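Local coordinates for protein collagen adhesin (Staphylococcus aureus, PDB 2F68) that binds collagen as an adhesin, its two beta-rich domains probably wrapping around the rope-like triple helix, at residues Y67-P72 with E162-V167. Numbering follows the deposited sequence.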
ATOM      1  N   TYR A  67       0.612   7.587  -1.251  1.00 22.53           N
ATOM      2  CA  TYR A  67       1.304   6.500  -1.942  1.00 23.29           C
ATOM      3  C   TYR A  67       2.335   7.050  -2.925  1.00 24.37           C
ATOM      4  O   TYR A  67       2.008   7.875  -3.784  1.00 24.35           O
ATOM      5  CB  TYR A  67       0.304   5.586  -2.654  1.00 23.28           C
ATOM      6  CG  TYR A  67      -0.564   4.768  -1.720  1.00 24.09           C
ATOM      7  CD1 TYR A  67      -1.842   5.198  -1.369  1.00 23.97           C
ATOM      8  CD2 TYR A  67      -0.107   3.560  -1.193  1.00 23.59           C
ATOM      9  CE1 TYR A  67      -2.645   4.446  -0.512  1.00 24.69           C
ATOM     10  CE2 TYR A  67      -0.899   2.802  -0.338  1.00 23.59           C
ATOM     11  CZ  TYR A  67      -2.166   3.250  -0.002  1.00 24.72           C
ATOM     12  OH  TYR A  67      -2.952   2.502   0.845  1.00 25.80           O
ATOM     13  N   SER A  68       3.575   6.588  -2.783  1.00 25.54           N
ATOM     14  CA  SER A  68       4.716   7.111  -3.540  1.00 26.09           C
ATOM     15  C   SER A  68       4.574   6.934  -5.053  1.00 26.24           C
ATOM     16  O   SER A  68       4.661   5.817  -5.567  1.00 25.84           O
ATOM     17  CB  SER A  68       6.023   6.483  -3.046  1.00 25.54           C
ATOM     18  OG  SER A  68       6.255   6.791  -1.683  1.00 30.84           O
ATOM     19  N   LYS A  69       4.350   8.045  -5.751  1.00 25.87           N
ATOM     20  CA  LYS A  69       4.206   8.046  -7.208  1.00 25.84           C
ATOM     21  C   LYS A  69       4.851   9.275  -7.846  1.00 25.78           C
ATOM     22  O   LYS A  69       4.887  10.352  -7.247  1.00 23.24           O
ATOM     23  CB  LYS A  69       2.727   7.965  -7.608  1.00 25.54           C
ATOM     24  CG  LYS A  69       2.118   6.565  -7.556  1.00 29.84           C
ATOM     25  CD  LYS A  69       2.530   5.719  -8.756  1.00 32.99           C
ATOM     26  CE  LYS A  69       1.922   4.327  -8.685  1.00 31.81           C
ATOM     27  NZ  LYS A  69       2.318   3.489  -9.850  1.00 34.07           N
ATOM     28  N   THR A  70       5.357   9.098  -9.065  1.00 25.32           N
ATOM     29  CA  THR A  70       5.941  10.190  -9.840  1.00 26.87           C
ATOM     30  C   THR A  70       5.298  10.246 -11.228  1.00 27.66           C
ATOM     31  O   THR A  70       5.566   9.398 -12.084  1.00 26.14           O
ATOM     32  CB  THR A  70       7.480  10.053  -9.956  1.00 27.63           C
ATOM     33  OG1 THR A  70       8.043   9.809  -8.661  1.00 28.06           O
ATOM     34  CG2 THR A  70       8.095  11.321 -10.539  1.00 27.46           C
ATOM     35  N   VAL A  71       4.441  11.246 -11.434  1.00 27.45           N
ATOM     36  CA  VAL A  71       3.696  11.396 -12.685  1.00 28.88           C
ATOM     37  C   VAL A  71       4.094  12.689 -13.405  1.00 28.93           C
ATOM     38  O   VAL A  71       3.982  13.774 -12.834  1.00 27.93           O
ATOM     39  CB  VAL A  71       2.159  11.366 -12.449  1.00 29.06           C
ATOM     40  CG1 VAL A  71       1.403  11.366 -13.774  1.00 29.82           C
ATOM     41  CG2 VAL A  71       1.761  10.152 -11.619  1.00 33.11           C
ATOM     42  N   PRO A  72       4.566  12.575 -14.663  1.00 30.09           N
ATOM     43  CA  PRO A  72       4.977  13.753 -15.428  1.00 29.40           C
ATOM     44  C   PRO A  72       3.803  14.575 -15.968  1.00 28.97           C
ATOM     45  O   PRO A  72       2.743  14.022 -16.273  1.00 26.99           O
ATOM     46  CB  PRO A  72       5.780  13.154 -16.585  1.00 29.09           C
ATOM     47  CG  PRO A  72       5.204  11.799 -16.779  1.00 31.14           C
ATOM     48  CD  PRO A  72       4.755  11.326 -15.425  1.00 29.58           C
ATOM     49  N   GLU A 162       5.161   4.143   1.364  1.00 24.32           N
ATOM     50  CA  GLU A 162       6.559   4.501   1.114  1.00 26.62           C
ATOM     51  C   GLU A 162       7.180   3.719  -0.046  1.00 26.86           C
ATOM     52  O   GLU A 162       8.140   4.183  -0.667  1.00 28.13           O
ATOM     53  CB  GLU A 162       7.412   4.356   2.386  1.00 27.39           C
ATOM     54  CG  GLU A 162       7.351   2.989   3.073  1.00 30.99           C
ATOM     55  CD  GLU A 162       6.337   2.931   4.206  1.00 35.67           C
ATOM     56  OE1 GLU A 162       5.235   3.508   4.070  1.00 32.36           O
ATOM     57  OE2 GLU A 162       6.641   2.295   5.238  1.00 36.29           O
ATOM     58  N   ASP A 163       6.630   2.540  -0.334  1.00 26.16           N
ATOM     59  CA  ASP A 163       7.152   1.679  -1.395  1.00 28.07           C
ATOM     60  C   ASP A 163       6.030   1.071  -2.240  1.00 26.88           C
ATOM     61  O   ASP A 163       5.364   0.120  -1.819  1.00 26.33           O
ATOM     62  CB  ASP A 163       8.044   0.580  -0.799  1.00 29.67           C
ATOM     63  CG  ASP A 163       8.855  -0.158  -1.851  1.00 32.71           C
ATOM     64  OD1 ASP A 163       9.214   0.451  -2.882  1.00 37.94           O
ATOM     65  OD2 ASP A 163       9.145  -1.354  -1.638  1.00 36.99           O
ATOM     66  N   THR A 164       5.834   1.627  -3.434  1.00 25.97           N
ATOM     67  CA  THR A 164       4.781   1.175  -4.347  1.00 27.09           C
ATOM     68  C   THR A 164       5.228   0.024  -5.252  1.00 26.60           C
ATOM     69  O   THR A 164       4.398  -0.629  -5.887  1.00 27.88           O
ATOM     70  CB  THR A 164       4.230   2.340  -5.215  1.00 27.71           C
ATOM     71  OG1 THR A 164       3.012   1.934  -5.851  1.00 36.10           O
ATOM     72  CG2 THR A 164       5.242   2.768  -6.280  1.00 22.53           C
ATOM     73  N   THR A 165       6.538  -0.218  -5.303  1.00 26.29           N
ATOM     74  CA  THR A 165       7.113  -1.234  -6.189  1.00 26.44           C
ATOM     75  C   THR A 165       6.942  -2.660  -5.663  1.00 25.21           C
ATOM     76  O   THR A 165       7.118  -3.628  -6.408  1.00 24.98           O
ATOM     77  CB  THR A 165       8.611  -0.966  -6.473  1.00 26.08           C
ATOM     78  OG1 THR A 165       9.322  -0.828  -5.237  1.00 25.99           O
ATOM     79  CG2 THR A 165       8.788   0.300  -7.304  1.00 28.32           C
ATOM     80  N   HIS A 166       6.599  -2.782  -4.382  1.00 24.94           N
ATOM     81  CA  HIS A 166       6.417  -4.086  -3.746  1.00 24.94           C
ATOM     82  C   HIS A 166       5.001  -4.281  -3.212  1.00 23.64           C
ATOM     83  O   HIS A 166       4.348  -3.325  -2.788  1.00 23.96           O
ATOM     84  CB  HIS A 166       7.430  -4.277  -2.615  1.00 24.59           C
ATOM     85  CG  HIS A 166       8.833  -4.492  -3.091  1.00 27.18           C
ATOM     86  ND1 HIS A 166       9.717  -3.455  -3.295  1.00 30.03           N
ATOM     87  CD2 HIS A 166       9.505  -5.625  -3.400  1.00 29.36           C
ATOM     88  CE1 HIS A 166      10.873  -3.940  -3.710  1.00 31.51           C
ATOM     89  NE2 HIS A 166      10.771  -5.256  -3.783  1.00 31.77           N
ATOM     90  N   VAL A 167       4.537  -5.529  -3.244  1.00 23.62           N
ATOM     91  CA  VAL A 167       3.248  -5.899  -2.664  1.00 22.79           C
ATOM     92  C   VAL A 167       3.479  -6.879  -1.514  1.00 23.00           C
ATOM     93  O   VAL A 167       4.026  -7.967  -1.712  1.00 21.62           O
ATOM     94  CB  VAL A 167       2.287  -6.524  -3.712  1.00 23.44           C
ATOM     95  CG1 VAL A 167       0.928  -6.820  -3.087  1.00 21.64           C
ATOM     96  CG2 VAL A 167       2.119  -5.606  -4.915  1.00 25.08           C
TER
HETATM   97  O   HOH W   1       2.764   1.001  -8.417  1.00 34.16           O
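Ser68 and Thr164 meet where the two beta-rich domains of the adhesin abut: 67-72 lies on strand 62-75 of the N-terminal, Ig-like domain, while 162-167 runs up to and into strand 166-173 of the collagen-binding domain. The methyl CG2 of Thr164 lies 3.2 Å from the carbonyl O of Ser68. With OG1 anti to the backbone N (chi1 -166°), CG2 sits between the N and the carbonyl carbon of its own residue, and the two branches part, methyl to Ser68 and hydroxyl to Lys69. Lys69, its chain bent at chi2 (-77°), crosses Thr164 at about a right angle, CE passing 3.9 Å from OG1. The polar ends join through one water, which accepts from Lys69 NZ at 2.9 Å and lies 2.7 Å from Thr164 OG1, a bridge at the surface between domains. On the other flank Ser68 OG rests 3.4 Å from the carbonyl O of Glu162, but its hydrogen bond goes to the O of Pro161, and backbone bonding between Ser68 and Pro161 pins the same corner. Farther from Ser68, Asp163 is hydrogen-bonded to both Thr165 and His166. Asp163 takes a 2.7 Å hydrogen bond from Thr165 OG1 on OD1, and His166 ND1 meets Asp163 OD2, also at 2.7 Å, on its syn side, with OD2 tilted 27° out of the imidazole plane.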